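PDB 3ZTH: STU0660 from Streptococcus thermophilus, which belongs to the large Csn2 proteins, takes part in CRISPR-mediated bacterial immunity and probably binds DNA. Local coordinates for the interface of chains A and B and the interface of chains A and C. Residues are numbered along the deposited sequence; one frame, centred on the assembly and turned at random. Chains: chain A/B/C, STU0660.

Contact 1: the interface of chains A and B. Residues chain A 32, 36, 40, 45; chain B 83, 173-174, 180.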
ATOM      1  N   TYR A  32     -12.016 -34.381   3.064  1.00 24.97           N
ATOM      2  CA  TYR A  32     -11.463 -33.048   3.203  1.00 25.96           C
ATOM      3  C   TYR A  32     -10.688 -32.626   1.971  1.00 25.74           C
ATOM      4  O   TYR A  32     -10.809 -31.491   1.512  1.00 28.18           O
ATOM      5  CB  TYR A  32     -10.566 -32.963   4.439  1.00 24.87           C
ATOM      6  CG  TYR A  32     -10.193 -31.540   4.781  1.00 27.90           C
ATOM      7  CD1 TYR A  32     -11.022 -30.764   5.587  1.00 28.68           C
ATOM      8  CD2 TYR A  32      -9.033 -30.958   4.277  1.00 28.70           C
ATOM      9  CE1 TYR A  32     -10.710 -29.447   5.885  1.00 30.40           C
ATOM     10  CE2 TYR A  32      -8.707 -29.637   4.567  1.00 31.61           C
ATOM     11  CZ  TYR A  32      -9.554 -28.885   5.376  1.00 32.67           C
ATOM     12  OH  TYR A  32      -9.243 -27.577   5.690  1.00 34.52           O
ATOM     13  N   GLN A  36     -11.298 -29.527  -0.486  1.00 29.36           N
ATOM     14  CA  GLN A  36     -10.264 -28.528  -0.754  1.00 30.84           C
ATOM     15  C   GLN A  36     -10.076 -28.279  -2.247  1.00 29.51           C
ATOM     16  O   GLN A  36      -9.921 -27.144  -2.682  1.00 28.72           O
ATOM     17  CB  GLN A  36      -8.937 -28.972  -0.123  1.00 32.95           C
ATOM     18  CG  GLN A  36      -7.812 -27.938  -0.174  1.00 35.23           C
ATOM     19  CD  GLN A  36      -8.113 -26.689   0.646  1.00 38.18           C
ATOM     20  OE1 GLN A  36      -8.656 -25.707   0.125  1.00 39.63           O
ATOM     21  NE2 GLN A  36      -7.777 -26.728   1.940  1.00 34.43           N
ATOM     22  N   TRP A  40     -11.180 -24.863  -4.396  1.00 33.02           N
ATOM     23  CA  TRP A  40     -10.101 -24.173  -5.095  1.00 33.60           C
ATOM     24  C   TRP A  40     -10.399 -24.107  -6.580  1.00 33.75           C
ATOM     25  O   TRP A  40     -10.272 -23.059  -7.202  1.00 34.66           O
ATOM     26  CB  TRP A  40      -8.775 -24.897  -4.870  1.00 34.82           C
ATOM     27  CG  TRP A  40      -8.059 -24.482  -3.616  1.00 36.83           C
ATOM     28  CD1 TRP A  40      -8.568 -23.747  -2.577  1.00 36.20           C
ATOM     29  CD2 TRP A  40      -6.698 -24.779  -3.267  1.00 36.32           C
ATOM     30  NE1 TRP A  40      -7.609 -23.569  -1.607  1.00 36.34           N
ATOM     31  CE2 TRP A  40      -6.452 -24.189  -2.003  1.00 37.40           C
ATOM     32  CE3 TRP A  40      -5.664 -25.484  -3.900  1.00 34.93           C
ATOM     33  CZ2 TRP A  40      -5.208 -24.284  -1.361  1.00 35.84           C
ATOM     34  CZ3 TRP A  40      -4.427 -25.577  -3.262  1.00 34.90           C
ATOM     35  CH2 TRP A  40      -4.212 -24.977  -2.004  1.00 35.32           C
ATOM     36  N   LYS A  45      -9.320 -20.006  -7.003  1.00 42.88           N
ATOM     37  CA  LYS A  45      -8.016 -20.005  -6.363  1.00 42.91           C
ATOM     38  C   LYS A  45      -6.881 -19.709  -7.349  1.00 43.36           C
ATOM     39  O   LYS A  45      -6.817 -20.286  -8.432  1.00 40.79           O
ATOM     40  CB  LYS A  45      -7.775 -21.366  -5.709  1.00 41.33           C
ATOM     41  CG  LYS A  45      -6.395 -21.566  -5.134  1.00 40.41           C
ATOM     42  CD  LYS A  45      -6.206 -20.774  -3.860  1.00 42.77           C
ATOM     43  CE  LYS A  45      -4.890 -21.148  -3.183  1.00 44.91           C
ATOM     44  NZ  LYS A  45      -4.751 -20.515  -1.839  1.00 46.44           N
TER
ATOM     45  N   PHE B  83      -8.580 -25.413  10.150  1.00 36.67           N
ATOM     46  CA  PHE B  83      -7.142 -25.568   9.985  1.00 39.53           C
ATOM     47  C   PHE B  83      -6.484 -24.226   9.732  1.00 38.58           C
ATOM     48  O   PHE B  83      -5.322 -24.020  10.077  1.00 38.95           O
ATOM     49  CB  PHE B  83      -6.816 -26.546   8.850  1.00 40.38           C
ATOM     50  CG  PHE B  83      -7.071 -27.978   9.209  1.00 43.46           C
ATOM     51  CD1 PHE B  83      -6.608 -28.493  10.423  1.00 44.53           C
ATOM     52  CD2 PHE B  83      -7.797 -28.806   8.362  1.00 43.84           C
ATOM     53  CE1 PHE B  83      -6.873 -29.814  10.791  1.00 45.37           C
ATOM     54  CE2 PHE B  83      -8.068 -30.130   8.720  1.00 46.85           C
ATOM     55  CZ  PHE B  83      -7.605 -30.633   9.940  1.00 45.94           C
ATOM     56  N   GLU B 173      -1.913 -26.494   3.270  1.00 38.56           N
ATOM     57  CA  GLU B 173      -3.126 -27.232   2.954  1.00 40.54           C
ATOM     58  C   GLU B 173      -2.881 -28.702   2.607  1.00 40.55           C
ATOM     59  O   GLU B 173      -3.727 -29.551   2.887  1.00 40.70           O
ATOM     60  CB  GLU B 173      -3.875 -26.554   1.800  1.00 41.85           C
ATOM     61  CG  GLU B 173      -4.475 -25.195   2.153  1.00 44.15           C
ATOM     62  CD  GLU B 173      -3.489 -24.046   2.007  1.00 46.67           C
ATOM     63  OE1 GLU B 173      -2.330 -24.177   2.452  1.00 48.94           O
ATOM     64  OE2 GLU B 173      -3.879 -22.997   1.453  1.00 48.74           O
ATOM     65  N   TRP B 174      -1.724 -29.006   2.024  1.00 39.65           N
ATOM     66  CA  TRP B 174      -1.411 -30.379   1.622  1.00 38.99           C
ATOM     67  C   TRP B 174      -0.703 -31.238   2.672  1.00 39.22           C
ATOM     68  O   TRP B 174      -0.441 -32.424   2.448  1.00 39.01           O
ATOM     69  CB  TRP B 174      -0.609 -30.350   0.318  1.00 38.25           C
ATOM     70  CG  TRP B 174      -1.368 -29.680  -0.803  1.00 38.42           C
ATOM     71  CD1 TRP B 174      -0.854 -28.857  -1.762  1.00 39.45           C
ATOM     72  CD2 TRP B 174      -2.775 -29.793  -1.085  1.00 37.29           C
ATOM     73  NE1 TRP B 174      -1.849 -28.448  -2.622  1.00 39.80           N
ATOM     74  CE2 TRP B 174      -3.035 -29.007  -2.232  1.00 37.04           C
ATOM     75  CE3 TRP B 174      -3.837 -30.484  -0.481  1.00 34.19           C
ATOM     76  CZ2 TRP B 174      -4.313 -28.890  -2.790  1.00 35.81           C
ATOM     77  CZ3 TRP B 174      -5.109 -30.370  -1.037  1.00 35.69           C
ATOM     78  CH2 TRP B 174      -5.334 -29.576  -2.184  1.00 35.52           C
ATOM     79  N   LYS B 180      -0.841 -31.485  10.593  1.00 31.65           N
ATOM     80  CA  LYS B 180      -1.107 -30.072  10.830  1.00 31.16           C
ATOM     81  C   LYS B 180      -1.315 -29.902  12.328  1.00 30.83           C
ATOM     82  O   LYS B 180      -0.806 -28.967  12.939  1.00 30.97           O
ATOM     83  CB  LYS B 180      -2.375 -29.621  10.101  1.00 30.34           C
ATOM     84  CG  LYS B 180      -2.256 -29.575   8.593  1.00 33.59           C
ATOM     85  CD  LYS B 180      -3.628 -29.383   7.964  1.00 34.47           C
ATOM     86  CE  LYS B 180      -3.528 -29.329   6.455  1.00 36.37           C
ATOM     87  NZ  LYS B 180      -4.847 -29.370   5.794  1.00 36.28           N
TER
HETATM   88  O   HOH W   1     -10.313 -26.153   7.874  1.00 37.61           O
HETATM   89  O   HOH W   2      -2.164 -21.599  -0.451  1.00 43.88           O

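Contact 2: the interface of chains A and C. Residues chain A 111, 114, 118, 151, 154, 159; chain C 121-122, 124-125, 128.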
ATOM      1  N   ILE A 111     -36.074   4.136  -7.409  1.00 77.33           N
ATOM      2  CA  ILE A 111     -34.831   4.472  -6.713  1.00 75.53           C
ATOM      3  C   ILE A 111     -33.904   5.335  -7.559  1.00 74.19           C
ATOM      4  O   ILE A 111     -33.390   6.351  -7.089  1.00 74.37           O
ATOM      5  CB  ILE A 111     -34.058   3.203  -6.305  1.00 76.08           C
ATOM      6  CG1 ILE A 111     -34.925   2.341  -5.387  1.00 76.11           C
ATOM      7  CG2 ILE A 111     -32.760   3.586  -5.607  1.00 76.13           C
ATOM      8  CD1 ILE A 111     -34.268   1.050  -4.972  1.00 77.56           C
ATOM      9  N   HIS A 114     -33.966   8.955  -7.098  1.00 64.12           N
ATOM     10  CA  HIS A 114     -33.345   9.558  -5.930  1.00 64.09           C
ATOM     11  C   HIS A 114     -31.847   9.763  -6.165  1.00 63.12           C
ATOM     12  O   HIS A 114     -31.223  10.620  -5.538  1.00 61.68           O
ATOM     13  CB  HIS A 114     -33.578   8.676  -4.701  1.00 66.26           C
ATOM     14  CG  HIS A 114     -35.014   8.597  -4.277  1.00 68.45           C
ATOM     15  ND1 HIS A 114     -35.712   9.688  -3.801  1.00 69.51           N
ATOM     16  CD2 HIS A 114     -35.883   7.558  -4.259  1.00 68.22           C
ATOM     17  CE1 HIS A 114     -36.947   9.323  -3.506  1.00 69.05           C
ATOM     18  NE2 HIS A 114     -37.076   8.036  -3.775  1.00 68.57           N
ATOM     19  N   ILE A 118     -29.812  13.253  -5.870  1.00 63.48           N
ATOM     20  CA  ILE A 118     -28.587  13.297  -5.072  1.00 61.28           C
ATOM     21  C   ILE A 118     -27.445  13.913  -5.867  1.00 60.00           C
ATOM     22  O   ILE A 118     -26.674  14.706  -5.335  1.00 59.59           O
ATOM     23  CB  ILE A 118     -28.151  11.889  -4.588  1.00 60.43           C
ATOM     24  CG1 ILE A 118     -29.086  11.403  -3.479  1.00 59.40           C
ATOM     25  CG2 ILE A 118     -26.715  11.935  -4.066  1.00 60.05           C
ATOM     26  CD1 ILE A 118     -28.730  10.035  -2.932  1.00 57.35           C
ATOM     27  N   LEU A 151     -25.060   3.906  -7.485  1.00 47.64           N
ATOM     28  CA  LEU A 151     -25.694   3.115  -6.442  1.00 46.39           C
ATOM     29  C   LEU A 151     -24.696   2.089  -5.932  1.00 45.27           C
ATOM     30  O   LEU A 151     -24.583   1.873  -4.727  1.00 44.68           O
ATOM     31  CB  LEU A 151     -26.958   2.454  -6.991  1.00 46.37           C
ATOM     32  CG  LEU A 151     -27.986   3.537  -7.355  1.00 47.81           C
ATOM     33  CD1 LEU A 151     -29.115   2.975  -8.200  1.00 46.48           C
ATOM     34  CD2 LEU A 151     -28.515   4.163  -6.067  1.00 46.77           C
ATOM     35  N   LEU A 154     -22.866   3.751  -3.392  1.00 47.56           N
ATOM     36  CA  LEU A 154     -23.657   3.960  -2.181  1.00 46.98           C
ATOM     37  C   LEU A 154     -23.791   2.667  -1.374  1.00 46.70           C
ATOM     38  O   LEU A 154     -23.619   2.659  -0.153  1.00 46.03           O
ATOM     39  CB  LEU A 154     -25.058   4.466  -2.533  1.00 45.96           C
ATOM     40  CG  LEU A 154     -25.296   5.973  -2.548  1.00 45.18           C
ATOM     41  CD1 LEU A 154     -26.789   6.229  -2.677  1.00 45.07           C
ATOM     42  CD2 LEU A 154     -24.770   6.602  -1.263  1.00 44.37           C
ATOM     43  N   PHE A 159     -24.299   1.797   3.143  1.00 50.22           N
ATOM     44  CA  PHE A 159     -25.308   0.829   3.530  1.00 49.80           C
ATOM     45  C   PHE A 159     -24.690  -0.399   4.167  1.00 49.56           C
ATOM     46  O   PHE A 159     -23.626  -0.869   3.754  1.00 48.96           O
ATOM     47  CB  PHE A 159     -26.139   0.415   2.323  1.00 50.79           C
ATOM     48  CG  PHE A 159     -27.132   1.450   1.898  1.00 54.50           C
ATOM     49  CD1 PHE A 159     -28.148   1.850   2.764  1.00 54.99           C
ATOM     50  CD2 PHE A 159     -27.060   2.028   0.634  1.00 55.42           C
ATOM     51  CE1 PHE A 159     -29.080   2.808   2.374  1.00 56.04           C
ATOM     52  CE2 PHE A 159     -27.990   2.991   0.231  1.00 55.16           C
ATOM     53  CZ  PHE A 159     -29.001   3.379   1.103  1.00 56.07           C
TER
ATOM     54  N   GLN C 121     -32.360  12.146   0.980  1.00 64.55           N
ATOM     55  CA  GLN C 121     -32.583  11.328  -0.210  1.00 63.51           C
ATOM     56  C   GLN C 121     -32.070   9.903  -0.013  1.00 63.12           C
ATOM     57  O   GLN C 121     -32.577   8.961  -0.626  1.00 63.41           O
ATOM     58  CB  GLN C 121     -31.889  11.957  -1.423  1.00 63.63           C
ATOM     59  CG  GLN C 121     -32.638  13.126  -2.035  1.00 63.78           C
ATOM     60  CD  GLN C 121     -33.967  12.707  -2.644  1.00 63.66           C
ATOM     61  OE1 GLN C 121     -34.014  11.863  -3.542  1.00 62.70           O
ATOM     62  NE2 GLN C 121     -35.052  13.296  -2.156  1.00 61.71           N
ATOM     63  N   VAL C 122     -31.055   9.748   0.833  1.00 61.44           N
ATOM     64  CA  VAL C 122     -30.504   8.431   1.105  1.00 59.72           C
ATOM     65  C   VAL C 122     -31.510   7.629   1.918  1.00 60.46           C
ATOM     66  O   VAL C 122     -31.787   6.472   1.602  1.00 59.88           O
ATOM     67  CB  VAL C 122     -29.177   8.526   1.880  1.00 58.93           C
ATOM     68  CG1 VAL C 122     -28.777   7.154   2.405  1.00 57.15           C
ATOM     69  CG2 VAL C 122     -28.095   9.071   0.969  1.00 55.95           C
ATOM     70  N   LEU C 124     -34.492   7.825   1.871  1.00 60.82           N
ATOM     71  CA  LEU C 124     -35.591   7.454   0.989  1.00 59.99           C
ATOM     72  C   LEU C 124     -35.218   6.208   0.198  1.00 59.36           C
ATOM     73  O   LEU C 124     -36.073   5.373  -0.098  1.00 60.48           O
ATOM     74  CB  LEU C 124     -35.935   8.602   0.030  1.00 60.04           C
ATOM     75  CG  LEU C 124     -36.635   9.828   0.635  1.00 59.84           C
ATOM     76  CD1 LEU C 124     -36.878  10.864  -0.448  1.00 58.88           C
ATOM     77  CD2 LEU C 124     -37.954   9.413   1.276  1.00 59.09           C
ATOM     78  N   ILE C 125     -33.942   6.081  -0.146  1.00 58.60           N
ATOM     79  CA  ILE C 125     -33.490   4.913  -0.890  1.00 56.89           C
ATOM     80  C   ILE C 125     -33.497   3.702   0.034  1.00 55.94           C
ATOM     81  O   ILE C 125     -33.842   2.600  -0.387  1.00 55.61           O
ATOM     82  CB  ILE C 125     -32.077   5.122  -1.466  1.00 56.43           C
ATOM     83  CG1 ILE C 125     -32.116   6.236  -2.516  1.00 56.49           C
ATOM     84  CG2 ILE C 125     -31.566   3.826  -2.084  1.00 54.00           C
ATOM     85  CD1 ILE C 125     -30.774   6.554  -3.142  1.00 57.33           C
ATOM     86  N   ALA C 128     -37.162   2.558   0.415  1.00 55.28           N
ATOM     87  CA  ALA C 128     -37.630   1.901  -0.796  1.00 56.15           C
ATOM     88  C   ALA C 128     -37.015   0.520  -0.976  1.00 57.59           C
ATOM     89  O   ALA C 128     -37.639  -0.381  -1.543  1.00 58.64           O
ATOM     90  CB  ALA C 128     -37.322   2.761  -2.005  1.00 55.89           C
TER

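Contact 3: the interface of chains A and C. Residues chain A 163-165, 175, 179, 183; chain C 135-136, 140-142.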
ATOM      1  N   PHE A 163     -29.911  -7.191  11.391  1.00 34.68           N
ATOM      2  CA  PHE A 163     -30.925  -8.204  11.640  1.00 33.81           C
ATOM      3  C   PHE A 163     -31.697  -7.749  12.859  1.00 33.14           C
ATOM      4  O   PHE A 163     -31.111  -7.343  13.866  1.00 29.08           O
ATOM      5  CB  PHE A 163     -30.255  -9.557  11.880  1.00 33.88           C
ATOM      6  CG  PHE A 163     -29.385  -9.995  10.740  1.00 33.90           C
ATOM      7  CD1 PHE A 163     -28.083  -9.524  10.629  1.00 33.26           C
ATOM      8  CD2 PHE A 163     -29.884 -10.832   9.748  1.00 36.46           C
ATOM      9  CE1 PHE A 163     -27.293  -9.876   9.544  1.00 36.55           C
ATOM     10  CE2 PHE A 163     -29.104 -11.194   8.653  1.00 36.65           C
ATOM     11  CZ  PHE A 163     -27.806 -10.714   8.551  1.00 37.78           C
ATOM     12  N   ALA A 164     -33.017  -7.796  12.759  1.00 34.81           N
ATOM     13  CA  ALA A 164     -33.843  -7.357  13.864  1.00 38.72           C
ATOM     14  C   ALA A 164     -34.999  -8.288  14.183  1.00 40.21           C
ATOM     15  O   ALA A 164     -35.463  -9.055  13.337  1.00 39.31           O
ATOM     16  CB  ALA A 164     -34.374  -5.955  13.581  1.00 37.98           C
ATOM     17  N   ILE A 165     -35.438  -8.210  15.432  1.00 43.59           N
ATOM     18  CA  ILE A 165     -36.560  -8.986  15.921  1.00 45.73           C
ATOM     19  C   ILE A 165     -37.531  -7.948  16.466  1.00 48.89           C
ATOM     20  O   ILE A 165     -37.314  -7.385  17.544  1.00 49.62           O
ATOM     21  CB  ILE A 165     -36.141  -9.950  17.045  1.00 42.96           C
ATOM     22  CG1 ILE A 165     -35.112 -10.948  16.510  1.00 41.84           C
ATOM     23  CG2 ILE A 165     -37.368 -10.682  17.574  1.00 42.45           C
ATOM     24  CD1 ILE A 165     -34.673 -11.983  17.511  1.00 38.40           C
ATOM     25  N   VAL A 175     -28.371 -14.520  15.947  1.00 37.04           N
ATOM     26  CA  VAL A 175     -29.529 -14.950  15.185  1.00 34.51           C
ATOM     27  C   VAL A 175     -29.477 -16.467  15.242  1.00 35.01           C
ATOM     28  O   VAL A 175     -28.407 -17.058  15.119  1.00 34.89           O
ATOM     29  CB  VAL A 175     -29.432 -14.493  13.709  1.00 34.10           C
ATOM     30  CG1 VAL A 175     -30.477 -15.201  12.862  1.00 33.72           C
ATOM     31  CG2 VAL A 175     -29.622 -12.987  13.614  1.00 32.51           C
ATOM     32  N   ASP A 179     -32.188 -19.920  11.500  1.00 35.24           N
ATOM     33  CA  ASP A 179     -32.615 -18.680  10.845  1.00 34.69           C
ATOM     34  C   ASP A 179     -31.524 -18.164   9.923  1.00 33.99           C
ATOM     35  O   ASP A 179     -31.818 -17.600   8.862  1.00 34.18           O
ATOM     36  CB  ASP A 179     -32.951 -17.583  11.856  1.00 38.19           C
ATOM     37  CG  ASP A 179     -34.239 -17.854  12.614  1.00 41.83           C
ATOM     38  OD1 ASP A 179     -35.251 -18.224  11.979  1.00 41.05           O
ATOM     39  OD2 ASP A 179     -34.238 -17.681  13.850  1.00 45.75           O
ATOM     40  N   LEU A 183     -32.482 -17.339   6.136  1.00 31.03           N
ATOM     41  CA  LEU A 183     -32.315 -16.021   5.538  1.00 31.80           C
ATOM     42  C   LEU A 183     -31.423 -16.138   4.303  1.00 33.30           C
ATOM     43  O   LEU A 183     -31.714 -15.552   3.256  1.00 31.95           O
ATOM     44  CB  LEU A 183     -31.698 -15.051   6.546  1.00 31.49           C
ATOM     45  CG  LEU A 183     -32.664 -14.608   7.648  1.00 32.48           C
ATOM     46  CD1 LEU A 183     -31.912 -13.830   8.717  1.00 32.71           C
ATOM     47  CD2 LEU A 183     -33.783 -13.762   7.040  1.00 29.65           C
TER
ATOM     48  N   LEU C 135     -36.862 -10.445   3.352  1.00 50.60           N
ATOM     49  CA  LEU C 135     -36.171 -11.568   3.956  1.00 48.06           C
ATOM     50  C   LEU C 135     -36.491 -11.670   5.440  1.00 46.86           C
ATOM     51  O   LEU C 135     -35.811 -11.073   6.275  1.00 45.86           O
ATOM     52  CB  LEU C 135     -34.663 -11.426   3.744  1.00 46.28           C
ATOM     53  CG  LEU C 135     -34.234 -11.407   2.276  1.00 44.20           C
ATOM     54  CD1 LEU C 135     -32.721 -11.461   2.184  1.00 44.77           C
ATOM     55  CD2 LEU C 135     -34.850 -12.586   1.541  1.00 43.34           C
ATOM     56  N   ASN C 136     -37.544 -12.423   5.751  1.00 47.10           N
ATOM     57  CA  ASN C 136     -37.980 -12.628   7.127  1.00 48.67           C
ATOM     58  C   ASN C 136     -38.085 -14.118   7.384  1.00 47.71           C
ATOM     59  O   ASN C 136     -38.680 -14.849   6.602  1.00 46.33           O
ATOM     60  CB  ASN C 136     -39.358 -12.006   7.382  1.00 52.01           C
ATOM     61  CG  ASN C 136     -39.715 -10.929   6.378  1.00 56.85           C
ATOM     62  OD1 ASN C 136     -39.029  -9.905   6.263  1.00 60.50           O
ATOM     63  ND2 ASN C 136     -40.801 -11.152   5.639  1.00 57.95           N
ATOM     64  N   VAL C 140     -36.967 -12.942  12.779  1.00 50.85           N
ATOM     65  CA  VAL C 140     -35.845 -12.181  12.263  1.00 50.07           C
ATOM     66  C   VAL C 140     -36.132 -11.539  10.922  1.00 49.85           C
ATOM     67  O   VAL C 140     -36.740 -12.144  10.044  1.00 49.85           O
ATOM     68  CB  VAL C 140     -34.599 -13.059  12.121  1.00 49.33           C
ATOM     69  CG1 VAL C 140     -33.387 -12.191  11.837  1.00 48.57           C
ATOM     70  CG2 VAL C 140     -34.393 -13.862  13.386  1.00 51.99           C
ATOM     71  N   GLU C 141     -35.686 -10.299  10.779  1.00 50.44           N
ATOM     72  CA  GLU C 141     -35.871  -9.551   9.550  1.00 52.26           C
ATOM     73  C   GLU C 141     -34.514  -9.007   9.124  1.00 51.29           C
ATOM     74  O   GLU C 141     -33.737  -8.528   9.954  1.00 51.04           O
ATOM     75  CB  GLU C 141     -36.845  -8.385   9.775  1.00 55.23           C
ATOM     76  CG  GLU C 141     -37.079  -7.521   8.535  1.00 61.44           C
ATOM     77  CD  GLU C 141     -37.701  -6.160   8.856  1.00 64.95           C
ATOM     78  OE1 GLU C 141     -37.045  -5.354   9.560  1.00 66.10           O
ATOM     79  OE2 GLU C 141     -38.840  -5.896   8.400  1.00 65.20           O
ATOM     80  N   TYR C 142     -34.228  -9.102   7.829  1.00 49.81           N
ATOM     81  CA  TYR C 142     -32.979  -8.603   7.264  1.00 46.29           C
ATOM     82  C   TYR C 142     -33.283  -7.256   6.638  1.00 44.95           C
ATOM     83  O   TYR C 142     -34.205  -7.142   5.835  1.00 46.12           O
ATOM     84  CB  TYR C 142     -32.481  -9.551   6.179  1.00 45.48           C
ATOM     85  CG  TYR C 142     -31.346  -9.011   5.328  1.00 45.53           C
ATOM     86  CD1 TYR C 142     -30.015  -9.216   5.691  1.00 45.70           C
ATOM     87  CD2 TYR C 142     -31.604  -8.347   4.128  1.00 43.19           C
ATOM     88  CE1 TYR C 142     -28.973  -8.783   4.873  1.00 44.86           C
ATOM     89  CE2 TYR C 142     -30.575  -7.908   3.311  1.00 42.97           C
ATOM     90  CZ  TYR C 142     -29.261  -8.132   3.684  1.00 44.53           C
ATOM     91  OH  TYR C 142     -28.232  -7.732   2.856  1.00 43.95           O
TER

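Contact 1: the interface of chains A and B
The indoles of A:Trp40 and B:Trp174 meet near their rims, edge to face, with CZ2 of B:Trp174 coming in over the A:Trp40 ring 3.3 Å from its CZ3 and the planes 70° apart. Two broad, rigid indoles bury apolar surface with few torsions to freeze. B:Glu173 puts carboxylate OE2 at the edge of the A:Trp40 indole, in its plane, 3.4 Å from CZ2. One helical turn back, A:Gln36 lays CG 3.6 Å from CH2 of B:Trp174; its bend at chi2 (65°) turns the amide toward the methylenes of B:Glu173. A further turn away, A:Tyr32 offers its ring face to the rim of B:Phe83, CZ 3.5 Å from CD2, the planes 81° apart.

Waters bridge the polar groups. One lies 2.8 Å from OH of A:Tyr32 and bonds the backbone N of B:Phe83; another joins NZ of A:Lys45 to B:Glu173 OE2. In the second shell, A:Lys45 CE and A:Gln36 CD cover opposite faces of the A:Trp40 indole, and B:Lys180 lays CD over B:Phe83. Its NZ donates from above the carbonyl plane to O of B:Glu173 at 3.1 Å, which may steady the 3-10 turn 172-174. This two-fold patch helps join two copies in the deposited assembly, though the structure alone does not show whether they pair in solution.

Contact 2: the interface of chains A and C
C:Ile125 and A:His114 bury the most surface where helix 109-130 of chain A packs on helix 112-132 of chain C, part of a two-fold interface of the deposited assembly; the structure alone does not show whether it forms in solution. The branched isoleucine suits its place because its arms reach different neighbours. With CG1 anti to the carbonyl carbon (chi1 -66°), CG1 and CD1 run toward A:His114 and A:Ile118, while CG2, anti to the backbone N, turns to A:Ile111. CG1 passes 3.6 Å from A:His114 CB, and CG2 rests 3.7 Å from CG2 of A:Ile111. CD1 meets the tip of A:Ile118 and comes within 4.0 Å of CD1 of A:Leu154.

A:His114 is both polar and flat, and both properties are used. C:Leu124 lays CB over one face of the imidazole, toward its rim, and brings CD1 against CE1 at 3.4 Å. C:Val122, next in burial, places CG1 4.0 Å from CZ of A:Phe159, extending the apolar seam to strand 159-165. C:Gln121 combines a methylene part that packs on A:Ile118 with a polar end for the histidine. A:His114 ND1 donates to amide oxygen C:Gln121 OE1 at 2.8 Å, 155° at the hydrogen; the acceptor lies close to the imidazole plane, while the donor is tilted 34° from the amide carbonyl plane.

Contact 3: the interface of chains A and C
The backbone N of C:Glu141 donates to the carbonyl O of A:Ala164 at 2.9 Å, and the A:Ala164 N returns a bond to the O of C:Glu141 at 3.0 Å. This reciprocal pair is one rung of a short antiparallel ladder between strand 159-165 of chain A and strand 140-146 of chain C, which in this Csn2-family protein appears to carry the sheet across the subunit boundary. A:Phe163 is matched with C:Tyr142, and A:Ile165 with C:Val140. The small side chain of A:Ala164 suits a position where the backbones themselves are the partners.

C:Val140 buries much more surface than its neighbours. As a beta-branched residue it fits an extended strand, and its two methyl groups serve different partners. CG1, anti to the backbone N (chi1 -169°), meets A:Leu183 CD1 at 3.8 Å, the two side chains crossing at about a right angle. CG2 is directed to A:Asp179 and A:Val175, with OD2 of the aspartate carboxylate 3.9 Å from this methyl.

A:Leu183 also sends its other branch toward chain C: CD2 lies 3.5 Å from the carbonyl O of C:Leu135, an apolar group against the loop backbone. Helix 177-192 thus supplies side chains beside the paired strands. Farther along the ladder, A:Phe163 and C:Tyr142 bring large flat rings that offer apolar area; CE2 of the phenylalanine sits at the tyrosine's edge, in its ring plane, 3.7 Å from CD1.

Contacts 2 and 3 belong to the same A-C interface, their C-alpha centres about 22 Å apart. Strand 159-165 of chain A serves both, with A:Phe159 at its start in contact 2 and A:Phe163 to A:Ile165 at its end in contact 3. Contact 1 faces chain B, its C-alpha centre about 42 Å from that of contact 2 and about 33 Å from that of contact 3. Helix 177-192 in chain A works in contact 3, and its counterpart in chain B supplies B:Lys180 to contact 1. Each subunit therefore carries two distinct two-fold surfaces, which together could build the deposited four-chain assembly.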